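Local coordinates for putative uronate isomerase (PDB 4NAR), which may act as a lactate racemase, though its activity and true substrate remain unproven, at residues P153-K164 against L191-R200; Y4-I15 against I232-E240. All coordinates share one frame; numbering follows the deposited sequence.

Contact 1. Residues P153-K164 against L191-R200. With SO4 (sulfate ion), chain C; ACT (acetate ion), chain E.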
loop_
_atom_site.group_PDB
_atom_site.type_symbol
_atom_site.label_atom_id
_atom_site.label_comp_id
_atom_site.label_asym_id
_atom_site.label_seq_id
_atom_site.Cartn_x
_atom_site.Cartn_y
_atom_site.Cartn_z
ATOM N N PRO A 153 4.286 -4.954 6.596
ATOM C CA PRO A 153 5.221 -5.354 5.532
ATOM C C PRO A 153 4.580 -5.161 4.162
ATOM O O PRO A 153 3.390 -5.443 4.015
ATOM C CB PRO A 153 5.446 -6.842 5.794
ATOM C CG PRO A 153 5.035 -7.055 7.223
ATOM C CD PRO A 153 3.936 -6.078 7.484
ATOM N N HIS A 154 5.348 -4.692 3.180
ATOM C CA HIS A 154 4.778 -4.312 1.898
ATOM C C HIS A 154 5.617 -4.794 0.722
ATOM O O HIS A 154 6.862 -4.725 0.753
ATOM C CB HIS A 154 4.601 -2.795 1.842
ATOM C CG HIS A 154 3.689 -2.325 0.744
ATOM N ND1 HIS A 154 4.127 -2.099 -0.546
ATOM C CD2 HIS A 154 2.371 -2.008 0.757
ATOM C CE1 HIS A 154 3.112 -1.668 -1.282
ATOM N NE2 HIS A 154 2.038 -1.606 -0.517
ATOM N N GLU A 155 4.914 -5.259 -0.316
ATOM C CA GLU A 155 5.524 -5.902 -1.477
ATOM C C GLU A 155 6.362 -4.962 -2.360
ATOM O O GLU A 155 7.205 -5.440 -3.134
ATOM C CB GLU A 155 4.437 -6.552 -2.347
ATOM C CG GLU A 155 3.507 -5.533 -3.033
ATOM C CD GLU A 155 2.406 -4.995 -2.089
ATOM O OE1 GLU A 155 2.415 -5.326 -0.867
ATOM O OE2 GLU A 155 1.515 -4.242 -2.564
ATOM N N SER A 156 6.119 -3.650 -2.268
ATOM C CA SER A 156 6.833 -2.672 -3.105
ATOM C C SER A 156 7.756 -1.740 -2.307
ATOM O O SER A 156 8.745 -1.238 -2.841
ATOM C CB SER A 156 5.868 -1.806 -3.933
ATOM O OG SER A 156 5.069 -2.590 -4.805
ATOM N N THR A 157 7.429 -1.492 -1.045
ATOM C CA THR A 157 8.215 -0.546 -0.249
ATOM C C THR A 157 8.849 -1.147 1.009
ATOM O O THR A 157 9.145 -0.413 1.951
ATOM C CB THR A 157 7.359 0.667 0.173
ATOM O OG1 THR A 157 6.261 0.216 0.985
ATOM C CG2 THR A 157 6.822 1.395 -1.062
ATOM N N GLY A 158 9.039 -2.472 1.025
ATOM C CA GLY A 158 9.557 -3.179 2.192
ATOM C C GLY A 158 8.552 -3.165 3.327
ATOM O O GLY A 158 8.072 -4.213 3.773
ATOM N N PHE A 159 8.231 -1.968 3.801
ATOM C CA PHE A 159 7.178 -1.762 4.790
ATOM C C PHE A 159 6.316 -0.608 4.290
ATOM O O PHE A 159 6.793 0.203 3.492
ATOM C CB PHE A 159 7.784 -1.396 6.158
ATOM C CG PHE A 159 8.381 -2.577 6.892
ATOM C CD1 PHE A 159 7.575 -3.384 7.704
ATOM C CD2 PHE A 159 9.741 -2.908 6.745
ATOM C CE1 PHE A 159 8.113 -4.499 8.374
ATOM C CE2 PHE A 159 10.290 -4.027 7.423
ATOM C CZ PHE A 159 9.472 -4.822 8.232
ATOM N N SER A 160 5.063 -0.525 4.744
ATOM C CA SER A 160 4.230 0.653 4.465
ATOM C C SER A 160 4.407 1.680 5.583
ATOM O O SER A 160 5.128 1.432 6.551
ATOM C CB SER A 160 2.751 0.281 4.357
ATOM O OG SER A 160 2.318 -0.353 5.554
ATOM N N GLY A 161 3.756 2.833 5.455
ATOM C CA GLY A 161 3.836 3.855 6.487
ATOM C C GLY A 161 4.877 4.919 6.209
ATOM O O GLY A 161 5.560 4.894 5.174
ATOM N N GLY A 162 5.008 5.854 7.142
ATOM C CA GLY A 162 5.878 6.993 6.918
ATOM C C GLY A 162 5.590 7.686 5.592
ATOM O O GLY A 162 4.424 7.920 5.236
ATOM N N LEU A 163 6.653 7.994 4.849
ATOM C CA LEU A 163 6.506 8.766 3.619
ATOM C C LEU A 163 5.747 8.023 2.505
ATOM O O LEU A 163 5.430 8.612 1.462
ATOM C CB LEU A 163 7.876 9.253 3.144
ATOM C CG LEU A 163 8.471 10.278 4.119
ATOM C CD1 LEU A 163 9.975 10.502 3.850
ATOM C CD2 LEU A 163 7.674 11.602 4.031
ATOM N N LYS A 164 5.428 6.746 2.721
ATOM C CA LYS A 164 4.643 6.039 1.719
ATOM C C LYS A 164 3.246 6.679 1.573
ATOM O O LYS A 164 2.620 6.618 0.508
ATOM C CB LYS A 164 4.527 4.540 2.009
ATOM C CG LYS A 164 4.042 3.754 0.776
ATOM C CD LYS A 164 3.240 2.486 1.139
ATOM C CE LYS A 164 2.814 1.679 -0.118
ATOM N NZ LYS A 164 1.450 2.063 -0.632
ATOM N N LEU A 191 12.802 -8.182 -1.288
ATOM C CA LEU A 191 12.415 -6.840 -0.847
ATOM C C LEU A 191 11.444 -6.798 0.349
ATOM O O LEU A 191 11.687 -6.078 1.335
ATOM C CB LEU A 191 11.856 -6.027 -2.029
ATOM C CG LEU A 191 11.638 -4.521 -1.807
ATOM C CD1 LEU A 191 12.136 -3.704 -3.006
ATOM C CD2 LEU A 191 10.164 -4.216 -1.520
ATOM N N ILE A 192 10.348 -7.554 0.267
ATOM C CA ILE A 192 9.292 -7.441 1.278
ATOM C C ILE A 192 9.824 -7.588 2.719
ATOM O O ILE A 192 10.695 -8.430 2.991
ATOM C CB ILE A 192 8.127 -8.427 1.004
ATOM C CG1 ILE A 192 6.878 -8.020 1.795
ATOM C CG2 ILE A 192 8.540 -9.884 1.282
ATOM C CD1 ILE A 192 5.580 -8.646 1.259
ATOM N N GLY A 193 9.341 -6.731 3.622
ATOM C CA GLY A 193 9.805 -6.751 5.004
ATOM C C GLY A 193 11.251 -6.306 5.259
ATOM O O GLY A 193 11.842 -6.682 6.274
ATOM N N THR A 194 11.820 -5.501 4.360
ATOM C CA THR A 194 13.101 -4.835 4.608
ATOM C C THR A 194 12.860 -3.345 4.853
ATOM O O THR A 194 12.066 -2.722 4.149
ATOM C CB THR A 194 14.056 -4.963 3.399
ATOM O OG1 THR A 194 13.456 -4.339 2.247
ATOM C CG2 THR A 194 14.366 -6.428 3.094
ATOM N N VAL A 195 13.548 -2.772 5.840
ATOM C CA VAL A 195 13.398 -1.355 6.154
ATOM C C VAL A 195 13.868 -0.464 4.998
ATOM O O VAL A 195 13.202 0.514 4.646
ATOM C CB VAL A 195 14.156 -0.976 7.459
ATOM C CG1 VAL A 195 14.082 0.547 7.712
ATOM C CG2 VAL A 195 13.582 -1.760 8.653
ATOM N N ASP A 196 15.006 -0.822 4.406
ATOM C CA ASP A 196 15.648 -0.006 3.373
ATOM C C ASP A 196 15.730 -0.812 2.063
ATOM O O ASP A 196 15.873 -2.039 2.100
ATOM C CB ASP A 196 17.049 0.409 3.844
ATOM C CG ASP A 196 17.725 1.410 2.897
ATOM O OD1 ASP A 196 18.963 1.609 3.026
ATOM O OD2 ASP A 196 17.028 2.006 2.037
ATOM N N ASN A 197 15.637 -0.118 0.927
ATOM C CA ASN A 197 15.518 -0.743 -0.393
ATOM C C ASN A 197 15.354 0.354 -1.453
ATOM O O ASN A 197 15.200 1.537 -1.098
ATOM C CB ASN A 197 14.316 -1.691 -0.414
ATOM C CG ASN A 197 13.041 -1.009 0.030
ATOM O OD1 ASN A 197 12.507 -0.130 -0.669
ATOM N ND2 ASN A 197 12.544 -1.403 1.207
ATOM N N PRO A 198 15.390 -0.011 -2.753
ATOM C CA PRO A 198 15.384 1.070 -3.760
ATOM C C PRO A 198 14.168 2.009 -3.725
ATOM O O PRO A 198 14.354 3.228 -3.855
ATOM C CB PRO A 198 15.402 0.312 -5.098
ATOM C CG PRO A 198 16.037 -1.010 -4.774
ATOM C CD PRO A 198 15.594 -1.339 -3.373
ATOM N N ALA A 199 12.961 1.457 -3.597
ATOM C CA ALA A 199 11.731 2.268 -3.589
ATOM C C ALA A 199 11.720 3.237 -2.408
ATOM O O ALA A 199 11.307 4.395 -2.531
ATOM C CB ALA A 199 10.492 1.378 -3.538
ATOM N N ARG A 200 12.170 2.743 -1.262
ATOM C CA ARG A 200 12.269 3.545 -0.058
ATOM C C ARG A 200 13.312 4.693 -0.279
ATOM O O ARG A 200 13.088 5.847 0.117
ATOM C CB ARG A 200 12.617 2.600 1.101
ATOM C CG ARG A 200 11.910 2.838 2.423
ATOM C CD ARG A 200 10.397 2.531 2.423
ATOM N NE ARG A 200 9.710 3.664 3.038
ATOM C CZ ARG A 200 8.480 3.682 3.551
ATOM N NH1 ARG A 200 7.695 2.607 3.574
ATOM N NH2 ARG A 200 8.035 4.829 4.052
HETATM S S SO4 C . -1.157 -0.354 0.010
HETATM O O1 SO4 C . -0.191 0.311 0.909
HETATM O O2 SO4 C . -2.260 0.576 -0.300
HETATM O O3 SO4 C . -0.541 -0.781 -1.257
HETATM O O4 SO4 C . -1.681 -1.524 0.722
HETATM C C ACT E . 0.467 4.327 4.005
HETATM O O ACT E . 1.393 3.569 3.665
HETATM O OXT ACT E . 0.407 4.546 5.228
HETATM C CH3 ACT E . -0.489 4.912 3.000
#
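Arg200 reaches from the first turn of helix 198-213 into the loop after a small hairpin of weakly bonded strands, 153-154 and 158-159. Its NH2 points almost straight at Gly161 O, 2.7 Å away (177° at the hydrogen), with the oxygen in the guanidinium plane. Lys164 N takes the other face of that carbonyl, so Gly161 O is gripped from both sides. Bends at chi2 (69°) and chi3 (-132°) carry the arginine chain past Thr157, its CD 3.2 Å from Thr157 O. A leucine at Arg200 would probably leave Gly161 O without its straight charged donor and lose the cation-pi contact with Tyr249, leaving the 160-162 loop freer to move.

At the hairpin itself, Gly193, in the type II turn Leu191-Thr194, gives its N-H to Gly158 O (2.8 Å), which also accepts from His154 N across the two strands. Gly193 CA sits over one face of the Phe159 ring. Gly158 has to be a glycine: any CB would run into Thr194 O and Asn197 ND2. Leu191 CD2 fills in against Gly158 N at 3.3 Å.

Behind this shell, Asn197 caps the helix, OD1 taking Arg200 N and ND2 bonding Thr194 OG1, which ties turn to helix. Beyond the loop, Lys164, Arg41 and His154 gather round a sulfate, probably from the crystallisation liquor, that may mark an anion pocket. Glu155 OE1, from a carboxylate salt-bridged to Lys287, lies over the centre of the His154 ring; Lys164 CE covers the opposite face nearer the rim. His154 ND1 accepts from Ser156 N, while NE2 points straight at sulfate O3, 2.8 Å away.

Contact 2. Residues Y4-I15 against I232-E240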
loop_
_atom_site.group_PDB
_atom_site.type_symbol
_atom_site.label_atom_id
_atom_site.label_comp_id
_atom_site.label_asym_id
_atom_site.label_seq_id
_atom_site.Cartn_x
_atom_site.Cartn_y
_atom_site.Cartn_z
ATOM N N TYR A 4 4.944 9.037 20.706
ATOM C CA TYR A 4 5.478 7.672 20.649
ATOM C C TYR A 4 4.854 6.744 21.723
ATOM O O TYR A 4 5.524 6.352 22.697
ATOM C CB TYR A 4 7.018 7.686 20.745
ATOM C CG TYR A 4 7.747 8.066 19.455
ATOM C CD1 TYR A 4 8.587 7.155 18.813
ATOM C CD2 TYR A 4 7.607 9.330 18.881
ATOM C CE1 TYR A 4 9.268 7.493 17.625
ATOM C CE2 TYR A 4 8.290 9.679 17.691
ATOM C CZ TYR A 4 9.119 8.756 17.070
ATOM O OH TYR A 4 9.800 9.092 15.904
ATOM N N LEU A 5 3.580 6.388 21.526
ATOM C CA LEU A 5 2.814 5.581 22.484
ATOM C C LEU A 5 2.783 4.089 22.135
ATOM O O LEU A 5 2.816 3.720 20.955
ATOM C CB LEU A 5 1.385 6.100 22.521
ATOM C CG LEU A 5 1.380 7.627 22.537
ATOM C CD1 LEU A 5 0.564 8.169 21.363
ATOM C CD2 LEU A 5 0.858 8.153 23.877
ATOM N N GLU A 6 2.691 3.236 23.153
ATOM C CA GLU A 6 2.662 1.784 22.956
ATOM C C GLU A 6 1.748 1.081 23.991
ATOM O O GLU A 6 1.627 1.524 25.134
ATOM C CB GLU A 6 4.091 1.205 22.997
ATOM C CG GLU A 6 4.940 1.500 21.750
ATOM C CD GLU A 6 6.447 1.319 21.974
ATOM O OE1 GLU A 6 6.873 1.247 23.151
ATOM O OE2 GLU A 6 7.206 1.249 20.972
ATOM N N GLY A 7 1.104 -0.007 23.579
ATOM C CA GLY A 7 0.281 -0.816 24.467
ATOM C C GLY A 7 -0.077 -2.147 23.811
ATOM O O GLY A 7 0.195 -2.384 22.611
ATOM N N ASP A 8 -0.666 -3.034 24.603
ATOM C CA ASP A 8 -1.207 -4.284 24.086
ATOM C C ASP A 8 -2.429 -4.604 24.936
ATOM O O ASP A 8 -2.315 -5.282 25.959
ATOM C CB ASP A 8 -0.160 -5.401 24.154
ATOM C CG ASP A 8 -0.592 -6.685 23.414
ATOM O OD1 ASP A 8 -1.711 -6.750 22.826
ATOM O OD2 ASP A 8 0.222 -7.644 23.406
ATOM N N PRO A 9 -3.597 -4.062 24.542
ATOM C CA PRO A 9 -3.688 -3.158 23.382
ATOM C C PRO A 9 -3.384 -1.694 23.738
ATOM O O PRO A 9 -3.492 -1.311 24.912
ATOM C CB PRO A 9 -5.149 -3.296 22.949
ATOM C CG PRO A 9 -5.890 -3.584 24.259
ATOM C CD PRO A 9 -4.924 -4.412 25.097
ATOM N N LEU A 10 -2.994 -0.897 22.740
ATOM C CA LEU A 10 -2.868 0.548 22.916
ATOM C C LEU A 10 -4.281 1.118 23.014
ATOM O O LEU A 10 -5.136 0.809 22.173
ATOM C CB LEU A 10 -2.129 1.170 21.737
ATOM C CG LEU A 10 -2.147 2.693 21.657
ATOM C CD1 LEU A 10 -1.373 3.279 22.821
ATOM C CD2 LEU A 10 -1.583 3.167 20.315
ATOM N N THR A 11 -4.546 1.925 24.042
ATOM C CA THR A 11 -5.923 2.351 24.313
ATOM C C THR A 11 -6.267 3.719 23.760
ATOM O O THR A 11 -5.385 4.576 23.606
ATOM C CB THR A 11 -6.249 2.373 25.822
ATOM O OG1 THR A 11 -5.490 3.411 26.469
ATOM C CG2 THR A 11 -5.971 1.003 26.462
ATOM N N GLU A 12 -7.556 3.920 23.482
ATOM C CA GLU A 12 -8.070 5.236 23.110
ATOM C C GLU A 12 -7.674 6.298 24.153
ATOM O O GLU A 12 -7.341 7.436 23.801
ATOM C CB GLU A 12 -9.592 5.204 22.931
ATOM C CG GLU A 12 -10.099 6.281 21.978
ATOM C CD GLU A 12 -11.618 6.369 21.895
ATOM O OE1 GLU A 12 -12.119 7.509 21.762
ATOM O OE2 GLU A 12 -12.306 5.314 21.937
ATOM N N GLU A 13 -7.684 5.917 25.429
ATOM C CA GLU A 13 -7.321 6.850 26.492
ATOM C C GLU A 13 -5.885 7.335 26.348
ATOM O O GLU A 13 -5.638 8.545 26.396
ATOM C CB GLU A 13 -7.542 6.243 27.882
ATOM C CG GLU A 13 -8.106 7.255 28.882
ATOM C CD GLU A 13 -7.310 7.340 30.181
ATOM O OE1 GLU A 13 -7.193 6.299 30.872
ATOM O OE2 GLU A 13 -6.812 8.448 30.513
ATOM N N LYS A 14 -4.948 6.397 26.187
ATOM C CA LYS A 14 -3.542 6.738 25.962
ATOM C C LYS A 14 -3.384 7.568 24.684
ATOM O O LYS A 14 -2.667 8.572 24.671
ATOM C CB LYS A 14 -2.664 5.480 25.861
ATOM C CG LYS A 14 -2.209 4.853 27.187
ATOM C CD LYS A 14 -1.560 3.468 26.947
ATOM C CE LYS A 14 -0.055 3.488 27.199
ATOM N NZ LYS A 14 0.553 4.743 26.673
ATOM N N ILE A 15 -4.049 7.140 23.611
ATOM C CA ILE A 15 -3.991 7.850 22.334
ATOM C C ILE A 15 -4.425 9.304 22.521
ATOM O O ILE A 15 -3.692 10.226 22.134
ATOM C CB ILE A 15 -4.844 7.145 21.252
ATOM C CG1 ILE A 15 -4.117 5.885 20.759
ATOM C CG2 ILE A 15 -5.166 8.095 20.098
ATOM C CD1 ILE A 15 -5.001 4.930 19.972
ATOM N N ILE A 232 -6.280 -4.627 16.571
ATOM C CA ILE A 232 -5.704 -4.377 17.890
ATOM C C ILE A 232 -4.611 -3.337 17.734
ATOM O O ILE A 232 -3.521 -3.649 17.233
ATOM C CB ILE A 232 -5.067 -5.666 18.490
ATOM C CG1 ILE A 232 -6.057 -6.827 18.429
ATOM C CG2 ILE A 232 -4.614 -5.441 19.936
ATOM C CD1 ILE A 232 -5.604 -7.947 17.533
ATOM N N PRO A 233 -4.899 -2.086 18.131
ATOM C CA PRO A 233 -3.862 -1.045 18.076
ATOM C C PRO A 233 -2.690 -1.437 18.978
ATOM O O PRO A 233 -2.910 -1.991 20.063
ATOM C CB PRO A 233 -4.565 0.194 18.643
ATOM C CG PRO A 233 -6.028 -0.054 18.427
ATOM C CD PRO A 233 -6.211 -1.560 18.552
ATOM N N ARG A 234 -1.464 -1.159 18.549
ATOM C CA ARG A 234 -0.292 -1.565 19.313
ATOM C C ARG A 234 0.698 -0.417 19.532
ATOM O O ARG A 234 1.478 -0.434 20.492
ATOM C CB ARG A 234 0.391 -2.728 18.601
ATOM C CG ARG A 234 -0.471 -4.003 18.557
ATOM C CD ARG A 234 -0.716 -4.598 19.978
ATOM N NE ARG A 234 0.534 -4.617 20.741
ATOM C CZ ARG A 234 1.418 -5.611 20.698
ATOM N NH1 ARG A 234 1.167 -6.686 19.958
ATOM N NH2 ARG A 234 2.550 -5.541 21.398
ATOM N N ALA A 235 0.678 0.571 18.634
ATOM C CA ALA A 235 1.555 1.737 18.765
ATOM C C ALA A 235 1.129 2.878 17.859
ATOM O O ALA A 235 0.624 2.657 16.756
ATOM C CB ALA A 235 3.008 1.371 18.468
ATOM N N LEU A 236 1.361 4.096 18.339
ATOM C CA LEU A 236 1.152 5.306 17.563
ATOM C C LEU A 236 2.407 6.161 17.741
ATOM O O LEU A 236 2.621 6.746 18.812
ATOM C CB LEU A 236 -0.083 6.063 18.076
ATOM C CG LEU A 236 -0.969 6.815 17.068
ATOM C CD1 LEU A 236 -1.525 8.117 17.674
ATOM C CD2 LEU A 236 -0.265 7.092 15.736
ATOM N N TYR A 237 3.258 6.207 16.721
ATOM C CA TYR A 237 4.490 6.978 16.818
ATOM C C TYR A 237 4.281 8.360 16.201
ATOM O O TYR A 237 4.146 8.497 14.973
ATOM C CB TYR A 237 5.645 6.229 16.154
ATOM C CG TYR A 237 5.944 4.909 16.821
ATOM C CD1 TYR A 237 5.960 4.799 18.209
ATOM C CD2 TYR A 237 6.199 3.764 16.072
ATOM C CE1 TYR A 237 6.230 3.584 18.839
ATOM C CE2 TYR A 237 6.464 2.545 16.688
ATOM C CZ TYR A 237 6.482 2.461 18.077
ATOM O OH TYR A 237 6.752 1.258 18.710
ATOM N N ILE A 238 4.243 9.382 17.053
ATOM C CA ILE A 238 3.962 10.741 16.612
ATOM C C ILE A 238 5.260 11.534 16.504
ATOM O O ILE A 238 6.050 11.555 17.444
ATOM C CB ILE A 238 3.011 11.451 17.596
ATOM C CG1 ILE A 238 1.758 10.592 17.835
ATOM C CG2 ILE A 238 2.663 12.857 17.093
ATOM C CD1 ILE A 238 0.639 11.284 18.623
ATOM N N ASP A 239 5.487 12.188 15.369
ATOM C CA ASP A 239 6.723 12.921 15.180
ATOM C C ASP A 239 6.528 14.043 14.169
ATOM O O ASP A 239 5.436 14.201 13.607
ATOM C CB ASP A 239 7.829 11.965 14.751
ATOM C CG ASP A 239 9.218 12.492 15.080
ATOM O OD1 ASP A 239 9.375 13.739 15.218
ATOM O OD2 ASP A 239 10.154 11.661 15.180
ATOM N N GLU A 240 7.567 14.836 13.935
ATOM C CA GLU A 240 7.379 16.070 13.166
ATOM C C GLU A 240 8.403 16.261 12.037
ATOM O O GLU A 240 9.595 15.967 12.193
ATOM C CB GLU A 240 7.353 17.300 14.104
ATOM C CG GLU A 240 7.231 18.642 13.358
ATOM C CD GLU A 240 6.930 19.856 14.252
ATOM O OE1 GLU A 240 7.068 19.771 15.500
ATOM O OE2 GLU A 240 6.557 20.919 13.688
#
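Asp8 lays its carboxylate flat over the guanidinium of Arg234, the two planes 6° apart and Asp8 CG 3.5 Å from Arg234 CZ. No N-H points at the acid, so the long salt bridge is a matter of charge alone. The edge of the guanidinium is used instead for Gly7 O, which takes Arg234 NE on a lone pair at 2.9 Å. The Tyr4 ring carries Tyr237 CB over one face; at its edge lie Ile238 O and Asp239 OD2, the latter accepting from Tyr4 OH (2.7 Å) on its anti side. With chi1 at -78°, CG of Tyr4 stands beside its own backbone N, and the ring slants across the strand so that its hydroxyl meets that acid. Glu6 OE2 lies at the edge of the Tyr237 ring, modelled too close to the hydroxyl to trust in detail.

Strand 5-6 is antiparallel to strand 231-240. Leu5 and Leu236 form a hydrogen-bonded pair, Leu5 N to Leu236 O 2.9 Å, and Glu6 and Ala235 the non-hydrogen-bonded pair next to it. Gly7 N continues to Arg234 O. After the cis peptide before Pro9 the chain returns, and Leu10 N bonds Pro233 O (2.9 Å). Arg234 and Ala235 share a classic beta bulge opposite Val224.

Backbone bonds thus add strand 5-6 to the edge of the mixed sheet, and Leu5, Leu10, Ile15 and Leu236 pack on one face, Leu10 CD2 4.0 Å from Leu236 CB. Asp239 is salt-bridged to Arg247, whereas Asp8 probably gains only a weaker, purely electrostatic pull from Arg234, whose firmer acid partner is Glu226.

In the fold
Contact 1 is buried near the middle of the chain, whereas contact 2 lies at the rim of the seven-stranded mixed sheet, where strand 5-6 is the outermost strand at one end. Their centres are 22 Å apart and they do not touch; along the sequence, contact 1 is nested inside the loop that contact 2 closes. Helix 241-259 reaches both, meeting Phe159 in one and Tyr4 and Arg234 in the other. Chemistry follows place: inside, glycines, turns and one arginine satisfy backbone carbonyls beside bound sulfate and acetate, which may mark an anion site; at the rim, regular strand pairing is combined with a tyrosine-aspartate hydrogen bond and arginine-acid pairs on partly exposed ground.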